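Local coordinates for protein probable 2-oxoglutarate-dependent dioxygenase At5g05600 (Arabidopsis thaliana, PDB 6LSV) that oxidises the plant stress hormone jasmonate to 12-hydroxyjasmonate, using iron, 2-oxoglutarate and molecular oxygen, and so acts in jasmonate-mediated defence signalling, at residues E2-A14 with S123-D137. Residues are numbered along the deposited sequence; the frame is centred on the assembly and turned at random.
Sequences EWPEPIVRVQSLA and SRLGVEKGASLDWSD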
loop_
_atom_site.group_PDB
_atom_site.type_symbol
_atom_site.label_atom_id
_atom_site.label_comp_id
_atom_site.label_asym_id
_atom_site.label_seq_id
_atom_site.Cartn_x
_atom_site.Cartn_y
_atom_site.Cartn_z
ATOM N N GLU A 2 -20.674 8.226 7.252
ATOM C CA GLU A 2 -21.485 7.410 6.362
ATOM C C GLU A 2 -21.053 7.617 4.918
ATOM O O GLU A 2 -20.507 8.664 4.555
ATOM C CB GLU A 2 -22.969 7.739 6.519
ATOM C CG GLU A 2 -23.280 9.216 6.425
ATOM C CD GLU A 2 -24.656 9.472 5.856
ATOM O OE1 GLU A 2 -25.561 8.677 6.192
ATOM O OE2 GLU A 2 -24.842 10.447 5.095
ATOM N N TRP A 3 -21.302 6.599 4.101
ATOM C CA TRP A 3 -21.043 6.650 2.675
ATOM C C TRP A 3 -22.154 7.419 1.956
ATOM O O TRP A 3 -23.310 7.396 2.384
ATOM C CB TRP A 3 -20.945 5.237 2.108
ATOM C CG TRP A 3 -19.999 4.343 2.852
ATOM C CD1 TRP A 3 -20.328 3.325 3.702
ATOM C CD2 TRP A 3 -18.568 4.367 2.791
ATOM N NE1 TRP A 3 -19.189 2.722 4.182
ATOM C CE2 TRP A 3 -18.095 3.343 3.640
ATOM C CE3 TRP A 3 -17.640 5.158 2.107
ATOM C CZ2 TRP A 3 -16.739 3.092 3.822
ATOM C CZ3 TRP A 3 -16.293 4.907 2.290
ATOM C CH2 TRP A 3 -15.856 3.882 3.141
ATOM N N PRO A 4 -21.829 8.107 0.858
ATOM C CA PRO A 4 -22.871 8.839 0.120
ATOM C C PRO A 4 -23.904 7.938 -0.535
ATOM O O PRO A 4 -24.959 8.436 -0.951
ATOM C CB PRO A 4 -22.073 9.621 -0.933
ATOM C CG PRO A 4 -20.820 8.828 -1.113
ATOM C CD PRO A 4 -20.499 8.274 0.246
ATOM N N GLU A 5 -23.644 6.637 -0.618
ATOM C CA GLU A 5 -24.494 5.692 -1.328
ATOM C C GLU A 5 -24.185 4.299 -0.801
ATOM O O GLU A 5 -23.111 4.079 -0.228
ATOM C CB GLU A 5 -24.250 5.766 -2.843
ATOM C CG GLU A 5 -22.788 5.937 -3.198
ATOM C CD GLU A 5 -22.569 6.183 -4.672
ATOM O OE1 GLU A 5 -23.565 6.320 -5.412
ATOM O OE2 GLU A 5 -21.393 6.230 -5.092
ATOM N N PRO A 6 -25.100 3.342 -0.964
ATOM C CA PRO A 6 -24.827 1.988 -0.464
ATOM C C PRO A 6 -23.671 1.342 -1.213
ATOM O O PRO A 6 -23.419 1.626 -2.387
ATOM C CB PRO A 6 -26.143 1.237 -0.710
ATOM C CG PRO A 6 -26.875 2.038 -1.719
ATOM C CD PRO A 6 -26.456 3.463 -1.524
ATOM N N ILE A 7 -22.963 0.462 -0.512
ATOM C CA ILE A 7 -21.752 -0.159 -1.037
ATOM C C ILE A 7 -22.130 -1.394 -1.845
ATOM O O ILE A 7 -22.899 -2.244 -1.381
ATOM C CB ILE A 7 -20.783 -0.529 0.098
ATOM C CG1 ILE A 7 -19.801 0.609 0.383
ATOM C CG2 ILE A 7 -19.973 -1.738 -0.284
ATOM C CD1 ILE A 7 -20.443 1.937 0.614
ATOM N N VAL A 8 -21.585 -1.497 -3.051
ATOM C CA VAL A 8 -21.690 -2.701 -3.863
ATOM C C VAL A 8 -20.386 -3.470 -3.718
ATOM O O VAL A 8 -19.306 -2.929 -3.986
ATOM C CB VAL A 8 -21.971 -2.365 -5.333
ATOM C CG1 VAL A 8 -21.752 -3.586 -6.199
ATOM C CG2 VAL A 8 -23.380 -1.842 -5.490
ATOM N N ARG A 9 -20.473 -4.725 -3.287
ATOM C CA ARG A 9 -19.284 -5.560 -3.159
ATOM C C ARG A 9 -18.903 -6.102 -4.529
ATOM O O ARG A 9 -19.687 -6.822 -5.156
ATOM C CB ARG A 9 -19.527 -6.696 -2.172
ATOM C CG ARG A 9 -20.017 -6.229 -0.815
ATOM C CD ARG A 9 -19.044 -5.255 -0.172
ATOM N NE ARG A 9 -19.523 -4.812 1.133
ATOM C CZ ARG A 9 -18.877 -3.957 1.921
ATOM N NH1 ARG A 9 -17.715 -3.445 1.538
ATOM N NH2 ARG A 9 -19.395 -3.611 3.090
ATOM N N VAL A 10 -17.701 -5.754 -4.996
ATOM C CA VAL A 10 -17.268 -6.144 -6.336
ATOM C C VAL A 10 -17.346 -7.653 -6.517
ATOM O O VAL A 10 -17.592 -8.143 -7.627
ATOM C CB VAL A 10 -15.848 -5.604 -6.607
ATOM C CG1 VAL A 10 -15.469 -5.806 -8.058
ATOM C CG2 VAL A 10 -15.771 -4.132 -6.246
ATOM N N GLN A 11 -17.166 -8.413 -5.435
ATOM C CA GLN A 11 -17.329 -9.860 -5.517
ATOM C C GLN A 11 -18.744 -10.234 -5.943
ATOM O O GLN A 11 -18.939 -11.212 -6.675
ATOM C CB GLN A 11 -16.986 -10.505 -4.177
ATOM C CG GLN A 11 -16.939 -12.017 -4.231
ATOM C CD GLN A 11 -16.922 -12.653 -2.858
ATOM O OE1 GLN A 11 -16.906 -11.960 -1.838
ATOM N NE2 GLN A 11 -16.926 -13.980 -2.823
ATOM N N SER A 12 -19.745 -9.470 -5.494
ATOM C CA SER A 12 -21.123 -9.751 -5.885
ATOM C C SER A 12 -21.310 -9.588 -7.384
ATOM O O SER A 12 -22.054 -10.351 -8.012
ATOM C CB SER A 12 -22.091 -8.835 -5.135
ATOM O OG SER A 12 -21.923 -8.933 -3.733
ATOM N N LEU A 13 -20.649 -8.592 -7.973
ATOM C CA LEU A 13 -20.755 -8.384 -9.412
ATOM C C LEU A 13 -20.096 -9.524 -10.179
ATOM O O LEU A 13 -20.671 -10.057 -11.136
ATOM C CB LEU A 13 -20.137 -7.037 -9.792
ATOM C CG LEU A 13 -20.559 -5.855 -8.913
ATOM C CD1 LEU A 13 -19.683 -4.636 -9.169
ATOM C CD2 LEU A 13 -22.023 -5.523 -9.151
ATOM N N ALA A 14 -18.895 -9.926 -9.760
ATOM C CA ALA A 14 -18.206 -11.016 -10.443
ATOM C C ALA A 14 -18.931 -12.344 -10.264
ATOM O O ALA A 14 -18.792 -13.238 -11.105
ATOM C CB ALA A 14 -16.767 -11.126 -9.940
ATOM N N SER A 123 -15.124 -1.700 0.142
ATOM C CA SER A 123 -15.148 -1.795 -1.315
ATOM C C SER A 123 -14.838 -0.489 -2.029
ATOM O O SER A 123 -14.724 -0.500 -3.259
ATOM C CB SER A 123 -16.512 -2.307 -1.800
ATOM O OG SER A 123 -16.542 -3.724 -1.791
ATOM N N ARG A 124 -14.690 0.628 -1.323
ATOM C CA ARG A 124 -14.339 1.884 -1.966
ATOM C C ARG A 124 -13.479 2.707 -1.018
ATOM O O ARG A 124 -13.405 2.439 0.186
ATOM C CB ARG A 124 -15.588 2.673 -2.389
ATOM C CG ARG A 124 -16.313 3.356 -1.239
ATOM C CD ARG A 124 -17.549 4.096 -1.720
ATOM N NE ARG A 124 -17.237 5.458 -2.140
ATOM C CZ ARG A 124 -17.964 6.164 -3.001
ATOM N NH1 ARG A 124 -19.056 5.642 -3.541
ATOM N NH2 ARG A 124 -17.595 7.395 -3.323
ATOM N N LEU A 125 -12.824 3.716 -1.583
ATOM C CA LEU A 125 -11.975 4.632 -0.834
ATOM C C LEU A 125 -12.320 6.043 -1.281
ATOM O O LEU A 125 -12.200 6.367 -2.467
ATOM C CB LEU A 125 -10.495 4.313 -1.068
ATOM C CG LEU A 125 -9.394 5.138 -0.401
ATOM C CD1 LEU A 125 -9.598 5.215 1.101
ATOM C CD2 LEU A 125 -8.037 4.523 -0.722
ATOM N N GLY A 126 -12.773 6.867 -0.346
ATOM C CA GLY A 126 -13.307 8.173 -0.666
ATOM C C GLY A 126 -14.821 8.212 -0.540
ATOM O O GLY A 126 -15.506 7.189 -0.456
ATOM N N VAL A 127 -15.352 9.433 -0.531
ATOM C CA VAL A 127 -16.755 9.627 -0.182
ATOM C C VAL A 127 -17.475 10.512 -1.194
ATOM O O VAL A 127 -18.518 11.094 -0.876
ATOM C CB VAL A 127 -16.881 10.206 1.241
ATOM C CG1 VAL A 127 -16.374 9.205 2.263
ATOM C CG2 VAL A 127 -16.116 11.517 1.357
ATOM N N GLU A 128 -16.933 10.623 -2.410
ATOM C CA GLU A 128 -17.616 11.342 -3.479
ATOM C C GLU A 128 -18.739 10.473 -4.044
ATOM O O GLU A 128 -18.532 9.287 -4.333
ATOM C CB GLU A 128 -16.630 11.736 -4.579
ATOM C CG GLU A 128 -16.980 13.034 -5.340
ATOM C CD GLU A 128 -17.316 14.219 -4.425
ATOM O OE1 GLU A 128 -18.481 14.358 -3.980
ATOM O OE2 GLU A 128 -16.394 15.014 -4.143
ATOM N N LYS A 129 -19.938 11.059 -4.192
ATOM C CA LYS A 129 -21.110 10.243 -4.504
ATOM C C LYS A 129 -21.119 9.739 -5.943
ATOM O O LYS A 129 -21.604 8.634 -6.204
ATOM C CB LYS A 129 -22.396 11.012 -4.233
ATOM C CG LYS A 129 -23.614 10.090 -4.220
ATOM C CD LYS A 129 -24.922 10.804 -4.476
ATOM C CE LYS A 129 -25.763 10.082 -5.524
ATOM N NZ LYS A 129 -26.593 11.038 -6.312
ATOM N N GLY A 130 -20.635 10.522 -6.891
ATOM C CA GLY A 130 -20.671 9.978 -8.231
ATOM C C GLY A 130 -19.396 9.313 -8.688
ATOM O O GLY A 130 -19.325 8.865 -9.837
ATOM N N ALA A 131 -18.404 9.209 -7.805
ATOM C CA ALA A 131 -17.042 8.879 -8.205
ATOM C C ALA A 131 -16.961 7.518 -8.888
ATOM O O ALA A 131 -17.679 6.578 -8.533
ATOM C CB ALA A 131 -16.122 8.899 -6.985
ATOM N N SER A 132 -16.075 7.421 -9.878
ATOM C CA SER A 132 -15.755 6.128 -10.462
ATOM C C SER A 132 -15.199 5.197 -9.392
ATOM O O SER A 132 -14.545 5.629 -8.439
ATOM C CB SER A 132 -14.745 6.286 -11.598
ATOM O OG SER A 132 -14.874 5.238 -12.545
ATOM N N LEU A 133 -15.467 3.907 -9.553
ATOM C CA LEU A 133 -15.068 2.913 -8.571
ATOM C C LEU A 133 -14.044 1.954 -9.163
ATOM O O LEU A 133 -13.917 1.814 -10.384
ATOM C CB LEU A 133 -16.280 2.133 -8.057
ATOM C CG LEU A 133 -17.327 3.001 -7.364
ATOM C CD1 LEU A 133 -18.526 2.164 -6.964
ATOM C CD2 LEU A 133 -16.718 3.691 -6.156
ATOM N N ASP A 134 -13.318 1.286 -8.273
ATOM C CA ASP A 134 -12.303 0.321 -8.658
ATOM C C ASP A 134 -12.834 -1.100 -8.509
ATOM O O ASP A 134 -13.720 -1.373 -7.692
ATOM C CB ASP A 134 -11.038 0.504 -7.819
ATOM C CG ASP A 134 -10.309 1.795 -8.145
ATOM O OD1 ASP A 134 -10.565 2.370 -9.225
ATOM O OD2 ASP A 134 -9.483 2.236 -7.318
ATOM N N TRP A 135 -12.281 -2.007 -9.313
ATOM C CA TRP A 135 -12.736 -3.396 -9.339
ATOM C C TRP A 135 -11.997 -4.205 -8.273
ATOM O O TRP A 135 -11.193 -5.093 -8.559
ATOM C CB TRP A 135 -12.539 -3.997 -10.725
ATOM C CG TRP A 135 -13.370 -5.229 -10.951
ATOM C CD1 TRP A 135 -12.954 -6.527 -10.875
ATOM C CD2 TRP A 135 -14.762 -5.273 -11.281
ATOM N NE1 TRP A 135 -14.001 -7.376 -11.141
ATOM C CE2 TRP A 135 -15.122 -6.631 -11.391
ATOM C CE3 TRP A 135 -15.740 -4.296 -11.490
ATOM C CZ2 TRP A 135 -16.419 -7.036 -11.706
ATOM C CZ3 TRP A 135 -17.026 -4.700 -11.802
ATOM C CH2 TRP A 135 -17.353 -6.057 -11.909
ATOM N N SER A 136 -12.295 -3.883 -7.017
ATOM C CA SER A 136 -11.668 -4.606 -5.922
ATOM C C SER A 136 -12.469 -4.417 -4.647
ATOM O O SER A 136 -13.108 -3.380 -4.440
ATOM C CB SER A 136 -10.224 -4.147 -5.685
ATOM O OG SER A 136 -10.118 -2.737 -5.750
ATOM N N ASP A 137 -12.428 -5.442 -3.804
ATOM C CA ASP A 137 -12.802 -5.362 -2.402
ATOM C C ASP A 137 -11.528 -5.415 -1.571
ATOM O O ASP A 137 -10.469 -5.824 -2.055
ATOM C CB ASP A 137 -13.742 -6.507 -2.009
ATOM C CG ASP A 137 -15.018 -6.524 -2.833
ATOM O OD1 ASP A 137 -15.496 -5.440 -3.224
ATOM O OD2 ASP A 137 -15.541 -7.628 -3.094
#
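Trp3 brings the rim of its six-membered ring to the loop 123-137, with Gly126 O at the ring edge, 3.7 Å from CZ3, while the side chain of Arg124 runs past it in the opposite direction, its CG near CZ3. Pro4 follows, its CB lying 3.6 Å from Lys129 CB and its CG over the rim of one face of the Arg124 guanidinium, with Leu133 CD2 over the opposite face. Glu5 forms a salt bridge to that group: its OE2 accepts from Arg124 NH1 at 2.9 Å through the anti lone pair, in the guanidinium plane, although the two planes are turned 62° apart. Arg24 is a second cationic partner of OE2, while Arg124 NE donates to Gly126 O within its own loop. At the start of helix 10-15 the Asp137 carboxylate accepts the first two amides of the helix, Val10 N at OD1 (2.8 Å) and Gln11 N at OD2 (3.0 Å). With its CG1 anti to the backbone N (chi1 -171°), Val10 sets that methyl over the Trp135 face in a CH-pi contact, 3.4 Å from the five-membered-ring centroid. The N-terminal arm is thus held by a salt bridge to the loop carrying Leu125 of the jasmonate pocket and by a carboxylate gripping two amides at the start of strand 137-144, probably stabilised by the helix dipole.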